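Local atomic coordinates of peptide ABC transporter, peptide-binding protein (Enterococcus faecalis, PDB entry 3O6P), a protein that probably binds peptides outside the cell for uptake by an ABC transporter, this chain being one part of the longer binding protein. Residues M9-R14 with L99-L104; N51-A56 with K214-D219; K112-F117 with P224-S229; G120-A125 with V129-S134. One frame throughout, in Å; residues are numbered along the deposited sequence. Where two conformers were deposited one is given.

Contact 1 (M9-R14 with L99-L104)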
# COMPACT_ATOMS: atom_id res chain seq x y z
N MSE A 9 0.11 -2.61 3.46
CA MSE A 9 1.29 -2.47 4.31
C MSE A 9 1.91 -1.10 4.06
O MSE A 9 2.34 -0.78 2.93
CB MSE A 9 2.29 -3.59 3.99
CG MSE A 9 3.47 -3.61 4.94
SE MSE A 9 4.55 -5.15 4.71
CE MSE A 9 4.83 -5.09 2.81
N GLU A 10 1.92 -0.29 5.11
CA GLU A 10 2.56 1.03 5.09
C GLU A 10 4.03 0.88 5.45
O GLU A 10 4.41 -0.01 6.23
CB GLU A 10 1.87 1.99 6.04
CG GLU A 10 0.43 2.19 5.69
CD GLU A 10 -0.26 3.16 6.61
OE1 GLU A 10 -0.05 4.39 6.44
OE2 GLU A 10 -1.03 2.67 7.49
N LEU A 11 4.87 1.72 4.86
CA LEU A 11 6.32 1.66 5.10
C LEU A 11 6.76 3.00 5.66
O LEU A 11 6.31 4.05 5.19
CB LEU A 11 7.09 1.32 3.80
CG LEU A 11 6.65 0.03 3.09
CD1 LEU A 11 7.30 -0.05 1.69
CD2 LEU A 11 7.03 -1.17 3.94
N ASN A 12 7.60 2.95 6.69
CA ASN A 12 7.99 4.16 7.42
C ASN A 12 8.97 5.02 6.62
O ASN A 12 10.15 4.66 6.45
CB ASN A 12 8.59 3.78 8.78
CG ASN A 12 8.72 4.97 9.70
OD1 ASN A 12 8.71 6.12 9.25
ND2 ASN A 12 8.84 4.71 10.98
N GLN A 13 8.46 6.15 6.12
CA GLN A 13 9.21 7.03 5.24
C GLN A 13 9.54 8.35 5.95
O GLN A 13 9.86 9.36 5.31
CB GLN A 13 8.42 7.26 3.94
CG GLN A 13 8.27 5.96 3.14
CD GLN A 13 7.16 6.02 2.13
OE1 GLN A 13 7.26 6.77 1.17
NE2 GLN A 13 6.09 5.24 2.33
N ARG A 14 9.39 8.37 7.28
CA ARG A 14 9.50 9.61 8.04
C ARG A 14 10.88 10.26 7.92
O ARG A 14 11.00 11.47 7.75
CB ARG A 14 9.16 9.36 9.51
CG ARG A 14 7.70 8.97 9.68
CD ARG A 14 7.32 8.66 11.10
NE ARG A 14 5.91 8.26 11.18
CZ ARG A 14 5.04 8.67 12.11
NH1 ARG A 14 5.43 9.51 13.06
NH2 ARG A 14 3.78 8.23 12.07
N LEU A 99 19.34 -5.05 4.96
CA LEU A 99 18.19 -4.40 5.57
C LEU A 99 17.59 -5.36 6.60
O LEU A 99 17.42 -6.53 6.30
CB LEU A 99 17.15 -4.09 4.48
CG LEU A 99 15.82 -3.50 4.95
CD1 LEU A 99 16.07 -2.17 5.68
CD2 LEU A 99 14.85 -3.34 3.78
N THR A 100 17.27 -4.85 7.80
CA THR A 100 16.52 -5.62 8.79
C THR A 100 15.29 -4.79 9.06
O THR A 100 15.37 -3.59 9.37
CB THR A 100 17.32 -5.89 10.09
OG1 THR A 100 18.43 -6.74 9.78
CG2 THR A 100 16.45 -6.60 11.12
N MSE A 101 14.13 -5.40 8.82
CA MSE A 101 12.87 -4.66 8.95
C MSE A 101 11.85 -5.45 9.72
O MSE A 101 11.73 -6.66 9.55
CB MSE A 101 12.32 -4.30 7.57
CG MSE A 101 12.03 -5.49 6.68
SE MSE A 101 11.26 -4.95 4.95
CE MSE A 101 9.54 -4.38 5.60
N ASP A 102 11.09 -4.75 10.56
CA ASP A 102 10.05 -5.37 11.34
C ASP A 102 8.69 -5.04 10.72
O ASP A 102 8.47 -3.91 10.30
CB ASP A 102 10.09 -4.83 12.78
CG ASP A 102 9.12 -5.53 13.69
OD1 ASP A 102 9.30 -6.73 13.95
OD2 ASP A 102 8.18 -4.86 14.18
N ILE A 103 7.77 -6.00 10.69
CA ILE A 103 6.41 -5.71 10.27
C ILE A 103 5.49 -5.77 11.49
O ILE A 103 5.30 -6.83 12.08
CB ILE A 103 5.87 -6.70 9.20
CG1 ILE A 103 6.85 -6.87 8.05
CG2 ILE A 103 4.47 -6.23 8.68
CD1 ILE A 103 6.44 -7.98 7.08
N LEU A 104 4.92 -4.62 11.85
CA LEU A 104 3.95 -4.53 12.92
C LEU A 104 2.60 -5.00 12.36
O LEU A 104 2.25 -4.66 11.24
CB LEU A 104 3.88 -3.07 13.35
CG LEU A 104 2.95 -2.66 14.48
CD1 LEU A 104 3.40 -3.30 15.80
CD2 LEU A 104 2.96 -1.11 14.56

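Contact 2 (N51-A56 with K214-D219)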
# COMPACT_ATOMS: atom_id res chain seq x y z
N ASN A 51 -6.32 -4.87 -7.06
CA ASN A 51 -5.96 -4.16 -8.30
C ASN A 51 -4.94 -3.08 -7.95
O ASN A 51 -3.89 -2.95 -8.60
CB ASN A 51 -7.18 -3.52 -8.92
CG ASN A 51 -6.84 -2.77 -10.18
OD1 ASN A 51 -6.61 -3.39 -11.23
ND2 ASN A 51 -6.75 -1.43 -10.09
N GLY A 52 -5.25 -2.32 -6.90
CA GLY A 52 -4.41 -1.20 -6.45
C GLY A 52 -4.82 -0.85 -5.04
O GLY A 52 -5.01 -1.72 -4.17
N LEU A 53 -4.95 0.45 -4.79
CA LEU A 53 -5.36 0.93 -3.49
C LEU A 53 -6.88 1.01 -3.42
O LEU A 53 -7.50 0.46 -2.51
CB LEU A 53 -4.73 2.30 -3.20
CG LEU A 53 -5.24 2.98 -1.93
CD1 LEU A 53 -4.93 2.12 -0.69
CD2 LEU A 53 -4.65 4.39 -1.77
N VAL A 54 -7.49 1.71 -4.37
CA VAL A 54 -8.96 1.84 -4.33
C VAL A 54 -9.55 0.47 -4.74
O VAL A 54 -9.12 -0.09 -5.77
CB VAL A 54 -9.42 2.93 -5.32
CG1 VAL A 54 -10.95 2.94 -5.47
CG2 VAL A 54 -8.93 4.30 -4.85
N PRO A 55 -10.50 -0.08 -3.96
CA PRO A 55 -11.10 -1.38 -4.34
C PRO A 55 -11.76 -1.36 -5.70
O PRO A 55 -12.30 -0.33 -6.12
CB PRO A 55 -12.17 -1.59 -3.27
CG PRO A 55 -11.64 -0.88 -2.10
CD PRO A 55 -10.97 0.35 -2.63
N ALA A 56 -11.72 -2.51 -6.36
CA ALA A 56 -12.45 -2.77 -7.61
C ALA A 56 -13.94 -2.97 -7.33
O ALA A 56 -14.32 -3.37 -6.24
CB ALA A 56 -11.88 -4.00 -8.30
N LYS A 214 -2.95 6.31 -9.75
CA LYS A 214 -1.81 5.91 -10.61
C LYS A 214 -0.50 6.44 -10.05
O LYS A 214 0.56 5.84 -10.25
CB LYS A 214 -2.01 6.36 -12.05
CG LYS A 214 -3.19 5.66 -12.73
CD LYS A 214 -3.24 5.85 -14.22
CE LYS A 214 -3.75 7.16 -14.64
NZ LYS A 214 -3.90 7.14 -16.17
N THR A 215 -0.56 7.58 -9.35
CA THR A 215 0.69 8.13 -8.79
C THR A 215 1.21 7.28 -7.62
O THR A 215 2.37 6.88 -7.61
CB THR A 215 0.49 9.57 -8.33
OG1 THR A 215 0.11 10.37 -9.48
CG2 THR A 215 1.79 10.15 -7.73
N ILE A 216 0.35 6.99 -6.66
CA ILE A 216 0.79 6.20 -5.50
C ILE A 216 1.13 4.77 -5.88
O ILE A 216 2.06 4.19 -5.32
CB ILE A 216 -0.19 6.30 -4.31
CG1 ILE A 216 0.45 5.73 -3.03
CG2 ILE A 216 -1.55 5.67 -4.64
CD1 ILE A 216 -0.35 6.04 -1.78
N MSE A 217 0.42 4.20 -6.86
CA MSE A 217 0.80 2.86 -7.32
C MSE A 217 2.06 2.89 -8.14
O MSE A 217 2.86 1.92 -8.12
CB MSE A 217 -0.36 2.21 -8.07
CG MSE A 217 -1.49 1.84 -7.10
SE MSE A 217 -1.04 0.50 -5.75
CE MSE A 217 -0.54 1.67 -4.28
N GLY A 218 2.29 4.01 -8.84
CA GLY A 218 3.48 4.14 -9.70
C GLY A 218 4.78 4.25 -8.92
O GLY A 218 5.82 3.83 -9.41
N ASP A 219 4.73 4.81 -7.72
CA ASP A 219 5.94 4.82 -6.86
C ASP A 219 5.75 3.94 -5.62
O ASP A 219 6.52 4.02 -4.69
CB ASP A 219 6.50 6.24 -6.53
CG ASP A 219 5.66 7.00 -5.53
OD1 ASP A 219 4.52 6.56 -5.25
OD2 ASP A 219 6.16 8.05 -5.02

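Contact 3 (K112-F117 with P224-S229)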
# COMPACT_ATOMS: atom_id res chain seq x y z
N LYS A 112 -2.06 -12.81 11.64
CA LYS A 112 -0.80 -13.54 11.87
C LYS A 112 -0.40 -14.39 10.65
O LYS A 112 0.76 -14.41 10.27
CB LYS A 112 -0.88 -14.41 13.13
CG LYS A 112 -1.00 -13.64 14.44
CD LYS A 112 -1.23 -14.69 15.53
CE LYS A 112 -0.98 -14.21 16.93
NZ LYS A 112 -1.23 -15.38 17.81
N LYS A 113 -1.35 -15.08 10.02
CA LYS A 113 -1.02 -15.88 8.83
C LYS A 113 -0.59 -14.99 7.65
O LYS A 113 0.33 -15.34 6.90
CB LYS A 113 -2.18 -16.80 8.45
CG LYS A 113 -2.47 -17.89 9.47
CD LYS A 113 -1.22 -18.54 10.04
CE LYS A 113 -1.54 -19.87 10.73
NZ LYS A 113 -2.74 -19.85 11.62
N THR A 114 -1.23 -13.82 7.51
CA THR A 114 -0.82 -12.85 6.49
C THR A 114 0.59 -12.36 6.74
O THR A 114 1.43 -12.38 5.83
CB THR A 114 -1.80 -11.65 6.47
OG1 THR A 114 -3.06 -12.13 6.01
CG2 THR A 114 -1.31 -10.54 5.52
N VAL A 115 0.87 -11.94 7.98
CA VAL A 115 2.19 -11.36 8.25
C VAL A 115 3.30 -12.40 8.10
O VAL A 115 4.39 -12.05 7.61
CB VAL A 115 2.28 -10.51 9.58
CG1 VAL A 115 2.31 -11.39 10.84
CG2 VAL A 115 3.48 -9.58 9.53
N GLU A 116 3.02 -13.64 8.48
CA GLU A 116 3.97 -14.76 8.32
C GLU A 116 4.31 -14.99 6.85
O GLU A 116 5.48 -15.17 6.48
CB GLU A 116 3.41 -16.04 8.96
CG GLU A 116 4.22 -17.29 8.64
CD GLU A 116 3.64 -18.57 9.29
OE1 GLU A 116 2.42 -18.80 9.23
OE2 GLU A 116 4.43 -19.34 9.86
N PHE A 117 3.27 -14.99 6.01
CA PHE A 117 3.45 -15.19 4.58
C PHE A 117 4.22 -14.01 3.98
O PHE A 117 5.11 -14.20 3.18
CB PHE A 117 2.09 -15.36 3.88
CG PHE A 117 2.22 -15.59 2.39
CD1 PHE A 117 2.51 -16.85 1.90
CD2 PHE A 117 2.08 -14.53 1.47
CE1 PHE A 117 2.65 -17.08 0.53
CE2 PHE A 117 2.22 -14.74 0.09
CZ PHE A 117 2.51 -16.02 -0.38
N PRO A 224 -0.41 -2.48 -1.23
CA PRO A 224 -1.69 -3.22 -1.03
C PRO A 224 -1.47 -4.72 -1.05
O PRO A 224 -0.66 -5.21 -1.83
CB PRO A 224 -2.55 -2.76 -2.23
CG PRO A 224 -1.94 -1.42 -2.65
CD PRO A 224 -0.44 -1.67 -2.47
N LEU A 225 -2.16 -5.41 -0.14
CA LEU A 225 -2.01 -6.86 -0.00
C LEU A 225 -3.20 -7.62 -0.58
O LEU A 225 -3.02 -8.62 -1.28
CB LEU A 225 -1.78 -7.23 1.47
CG LEU A 225 -0.53 -6.63 2.11
CD1 LEU A 225 -0.52 -7.05 3.58
CD2 LEU A 225 0.73 -7.15 1.37
N PHE A 226 -4.42 -7.16 -0.29
CA PHE A 226 -5.61 -7.79 -0.83
C PHE A 226 -6.81 -6.88 -0.65
O PHE A 226 -6.75 -5.89 0.09
CB PHE A 226 -5.87 -9.18 -0.19
CG PHE A 226 -6.06 -9.15 1.33
CD1 PHE A 226 -7.32 -8.90 1.88
CD2 PHE A 226 -5.00 -9.43 2.20
CE1 PHE A 226 -7.54 -8.88 3.29
CE2 PHE A 226 -5.18 -9.43 3.60
CZ PHE A 226 -6.47 -9.15 4.15
N GLN A 227 -7.90 -7.21 -1.35
CA GLN A 227 -9.19 -6.54 -1.17
C GLN A 227 -10.20 -7.54 -0.60
O GLN A 227 -10.15 -8.73 -0.91
CB GLN A 227 -9.67 -6.00 -2.53
CG GLN A 227 -11.13 -5.52 -2.53
CD GLN A 227 -11.58 -5.07 -3.91
OE1 GLN A 227 -10.76 -4.65 -4.76
NE2 GLN A 227 -12.88 -5.17 -4.15
N LYS A 228 -11.10 -7.07 0.25
CA LYS A 228 -12.15 -7.93 0.78
C LYS A 228 -13.39 -7.07 0.73
O LYS A 228 -13.48 -6.06 1.44
CB LYS A 228 -11.80 -8.40 2.20
CG LYS A 228 -12.65 -9.59 2.71
CD LYS A 228 -12.00 -10.25 3.93
CE LYS A 228 -12.71 -11.53 4.37
NZ LYS A 228 -14.16 -11.33 4.47
N SER A 229 -14.33 -7.45 -0.15
CA SER A 229 -15.43 -6.54 -0.56
C SER A 229 -16.81 -7.06 -0.25
O SER A 229 -17.02 -8.27 -0.21
CB SER A 229 -15.31 -6.16 -2.06
OG SER A 229 -14.60 -7.15 -2.80

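Contact 4 (G120-A125 with V129-S134). With NA (sodium ion), chain B.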
# COMPACT_ATOMS: atom_id res chain seq x y z
N GLY A 120 7.91 -14.20 5.18
CA GLY A 120 8.67 -15.24 4.46
C GLY A 120 8.96 -14.86 3.02
O GLY A 120 10.06 -15.12 2.50
N SER A 121 7.98 -14.26 2.37
CA SER A 121 8.11 -13.89 0.96
C SER A 121 9.22 -12.85 0.73
O SER A 121 10.08 -13.02 -0.14
CB SER A 121 6.78 -13.32 0.44
OG SER A 121 5.75 -14.32 0.42
N ILE A 122 9.21 -11.78 1.52
CA ILE A 122 10.22 -10.74 1.37
C ILE A 122 11.61 -11.27 1.71
O ILE A 122 12.58 -11.10 0.93
CB ILE A 122 9.89 -9.53 2.28
CG1 ILE A 122 8.54 -8.91 1.90
CG2 ILE A 122 11.02 -8.51 2.24
CD1 ILE A 122 7.98 -7.95 2.96
N GLN A 123 11.72 -11.92 2.86
CA GLN A 123 12.98 -12.45 3.35
C GLN A 123 13.59 -13.43 2.35
O GLN A 123 14.78 -13.35 2.02
CB GLN A 123 12.75 -13.12 4.72
CG GLN A 123 13.97 -13.73 5.31
CD GLN A 123 13.82 -13.86 6.82
OE1 GLN A 123 13.92 -12.88 7.55
NE2 GLN A 123 13.60 -15.08 7.28
N ASP A 124 12.76 -14.32 1.82
CA ASP A 124 13.23 -15.33 0.91
C ASP A 124 13.72 -14.73 -0.44
O ASP A 124 14.76 -15.12 -0.96
CB ASP A 124 12.12 -16.37 0.69
CG ASP A 124 12.60 -17.52 -0.11
OD1 ASP A 124 13.35 -18.34 0.45
OD2 ASP A 124 12.30 -17.56 -1.31
N ALA A 125 12.97 -13.75 -0.96
CA ALA A 125 13.24 -13.19 -2.28
C ALA A 125 14.47 -12.28 -2.32
O ALA A 125 15.19 -12.26 -3.33
CB ALA A 125 12.01 -12.43 -2.81
N VAL A 129 18.15 -9.19 3.07
CA VAL A 129 17.02 -8.63 3.84
C VAL A 129 16.52 -9.65 4.87
O VAL A 129 16.25 -10.81 4.53
CB VAL A 129 15.87 -8.20 2.93
CG1 VAL A 129 14.71 -7.59 3.76
CG2 VAL A 129 16.33 -7.18 1.88
N LYS A 130 16.41 -9.22 6.12
CA LYS A 130 15.87 -10.05 7.18
C LYS A 130 14.62 -9.37 7.65
O LYS A 130 14.59 -8.14 7.78
CB LYS A 130 16.87 -10.15 8.34
CG LYS A 130 16.27 -10.80 9.57
CD LYS A 130 17.31 -11.06 10.65
CE LYS A 130 16.66 -11.68 11.90
NZ LYS A 130 16.26 -13.09 11.65
N VAL A 131 13.56 -10.15 7.89
CA VAL A 131 12.28 -9.54 8.29
C VAL A 131 11.80 -10.18 9.57
O VAL A 131 11.74 -11.41 9.65
CB VAL A 131 11.18 -9.76 7.22
CG1 VAL A 131 9.87 -9.11 7.66
CG2 VAL A 131 11.60 -9.23 5.85
N THR A 132 11.44 -9.36 10.56
CA THR A 132 10.83 -9.83 11.80
C THR A 132 9.37 -9.39 11.83
O THR A 132 8.95 -8.56 11.03
CB THR A 132 11.58 -9.26 13.02
OG1 THR A 132 11.51 -7.83 12.98
CG2 THR A 132 13.05 -9.69 12.97
N VAL A 133 8.62 -9.94 12.77
CA VAL A 133 7.21 -9.56 12.90
C VAL A 133 6.85 -9.23 14.31
O VAL A 133 7.36 -9.85 15.25
CB VAL A 133 6.26 -10.66 12.36
CG1 VAL A 133 6.51 -10.89 10.85
CG2 VAL A 133 6.40 -11.94 13.13
N SER A 134 5.92 -8.29 14.46
CA SER A 134 5.45 -7.90 15.78
C SER A 134 3.93 -7.84 15.83
O SER A 134 3.34 -6.79 15.62
CB SER A 134 6.03 -6.55 16.18
OG SER A 134 7.44 -6.62 16.30
NA NA B . 16.85 -12.60 2.66
O HOH W 1 17.30 -14.24 0.75
O HOH W 2 19.16 -12.59 3.27
O HOH W 3 16.92 -14.68 4.09

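Contact 1 (M9-R14 with L99-L104)
Met9, deposited as selenomethionine, rests its selenium against the two methyls of Ile103, with SE 4.1 Å from CG2 and equally close to CD1. The two side chains cross at about a right angle, so that the selenium meets both CG2 on the beta branch and CD1 at the tip. Its CG stands anti to the backbone N (chi1 -174°) and the chain runs straight to SE before bending, which is how an unbranched residue bridges backbones whose nearest CA atoms, those of Met9 and Ile103, are 8.5 Å apart. A beta-branched isoleucine suits the receiving strand, since it offers a broad apolar surface.

The second pair is slacker: Leu11 CD2 and the terminal CE of Met101 come no nearer than 4.4 Å. Beyond it the segment turns polar, and Asn12 and Arg14 are partly open to solvent while Gln13 stays buried, its NE2 bonded to Leu11 O. Asn12 OD1 accepts from Arg14 N at 3.1 Å, an Asx turn.

Strands 5-11 and 99-106 are not neighbours in the sheet, for strand 152-158 runs between them. Its small Ala152 lies against both Met9 and Leu11, and its Ile154 against Ile103. Helix 23-31 packs on the same hydrophobic group through Ile29, which touches Met9, and Arg26, which touches Leu11, while Val131 of strand 129-136 closes on Met101 and Ile103.

Contact 2 (N51-A56 with K214-D219)
The backbone N of Leu53 meets helix 202-218 twice: it donates a hydrogen bond to Glu213 OE2, and SE of Met217, a selenomethionine, lies 4.0 Å from it. The other carboxylate oxygen of Glu213 accepts from Val54 N, so one glutamate, set just before the segment 214-219, takes up two successive amides of a loop without regular secondary structure. An acidic residue with two acceptors is apt for such a turn of backbone.

Apolar packing completes the join. SE of Met217 comes to 3.8 Å from Gly52 CA, the closest approach between the segments. Glycine suits this spot because a side chain would point at Met217 and crowd its CG, and because its backbone (phi -164°, psi -135°) lies in a region that glycine enters far more readily than other residues. Met217 is folded rather than extended: CG is anti to the carbonyl carbon, and a further bend at chi2 (-64°) brings SE up against the loop. Its CE then lies 4.4 Å from Leu53 CB. At the preceding helix residue, Leu53 CD2 and Ile216 CG2 touch as loosely, also at 4.4 Å, methyls of two branched side chains filling a buried patch.

The loop 51-56 is thus held between several elements. Leu168 of helix 165-168 touches Leu53, Phe171 lies against both Leu53 and Ile216, Phe187 of helix 185-195 backs Ile216, and Phe68 and Ala69 of helix 68-72 border the loop at Val54 and Ala56.

Contact 3 (K112-F117 with P224-S229)
Thr114 is the helix residue that meets both Leu225 and Phe226 of the strand. The side chain of Thr114 sets out toward that strand, but CB stays back and the two branches beyond it do the touching. CG2, anti to the backbone N, meets Leu225 CD1 at 4.1 Å, methyl against methyl. OG1 goes the other way, beside the backbone N (chi1 -67°), where it bonds to Ser110 O in the preceding turn of its own helix. The same oxygen passes 4.2 Å from Phe226 CE2, approaching the ring obliquely. A threonine suits this buried place: one branch is apolar, and the polar one is satisfied within the helix.

That two successive strand residues both point toward the helix needs explaining, since in a regular strand they would face opposite ways. Leu225 and Phe226 both stand opposite Gln7 of strand 5-11, a classic beta bulge, and the extra residue turns both CB atoms to the same face. Leu43 of helix 35-43 touches Thr114 and Phe226 alike, and Val39 adds to the packing on the ring.

With the hydroxyl already bonded to Ser110, what passes between helix 109-125 and strand 223-228 here is van der Waals contact. Both approaches are loose, and such contact prescribes a shape to be filled rather than a direction to be met.

Contact 4 (G120-A125 with V129-S134)
Ile122 lays its CG2 methyl against Val131, 3.7 Å from CG2 of that valine, the two side chains crossing at about a right angle; the same methyl reaches Val129 CG1 at 4.1 Å. Beta-branched valines suit the inward face of a strand, and the isoleucine spans both.

Gln123, next on the helix, works along the border. In the conformer described, its CG is anti to the backbone N (chi1 179°) and the chain extends beyond, so that OE1 accepts from Val131 N at 2.8 Å in a nearly straight bond (175° at the hydrogen). The donor sits tilted only 16° from the carbonyl plane. Strand 129-136 is outermost in the sheet of this chain, and the amide on its outer edge thus finds an acceptor in the helix that precedes it in the beta-alpha-beta unit.

A sodium ion closes the turn between helix and strand. Gln123 O binds it at 2.3 Å and Val129 O at 2.7 Å, with Leu126 O and three waters making six ligands; one water also donates to Asp124 O. Every protein ligand is a neutral backbone carbonyl, two of them, from Gln123 and Leu126, at the C-terminal end of the helix, where the dipole probably favours a cation.

How the contacts relate
Contacts 1, 3 and 4 form one connected packing around the mixed sheet, consistent with a lobe of a periplasmic-binding-protein fold, and are joined by Val115 of the helix segment of contact 3: Val115 CG2 lies 3.6 Å from Ile103 CG2 of contact 1 and 3.5 Å from Val133 CG1 of contact 4. Contacts 1 and 4, with centres 11 Å apart, also share a strand pairing, Ile103 N to Thr132 O at 2.8 Å. Contact 2 is tied to contact 3 by Ala56 N and Gln227 OE1, 2.8 Å apart, but its nearest atoms stay about 14 Å from contact 4. The side chain of Met101 in contact 1 is about 9 Å from the sodium ion of contact 4.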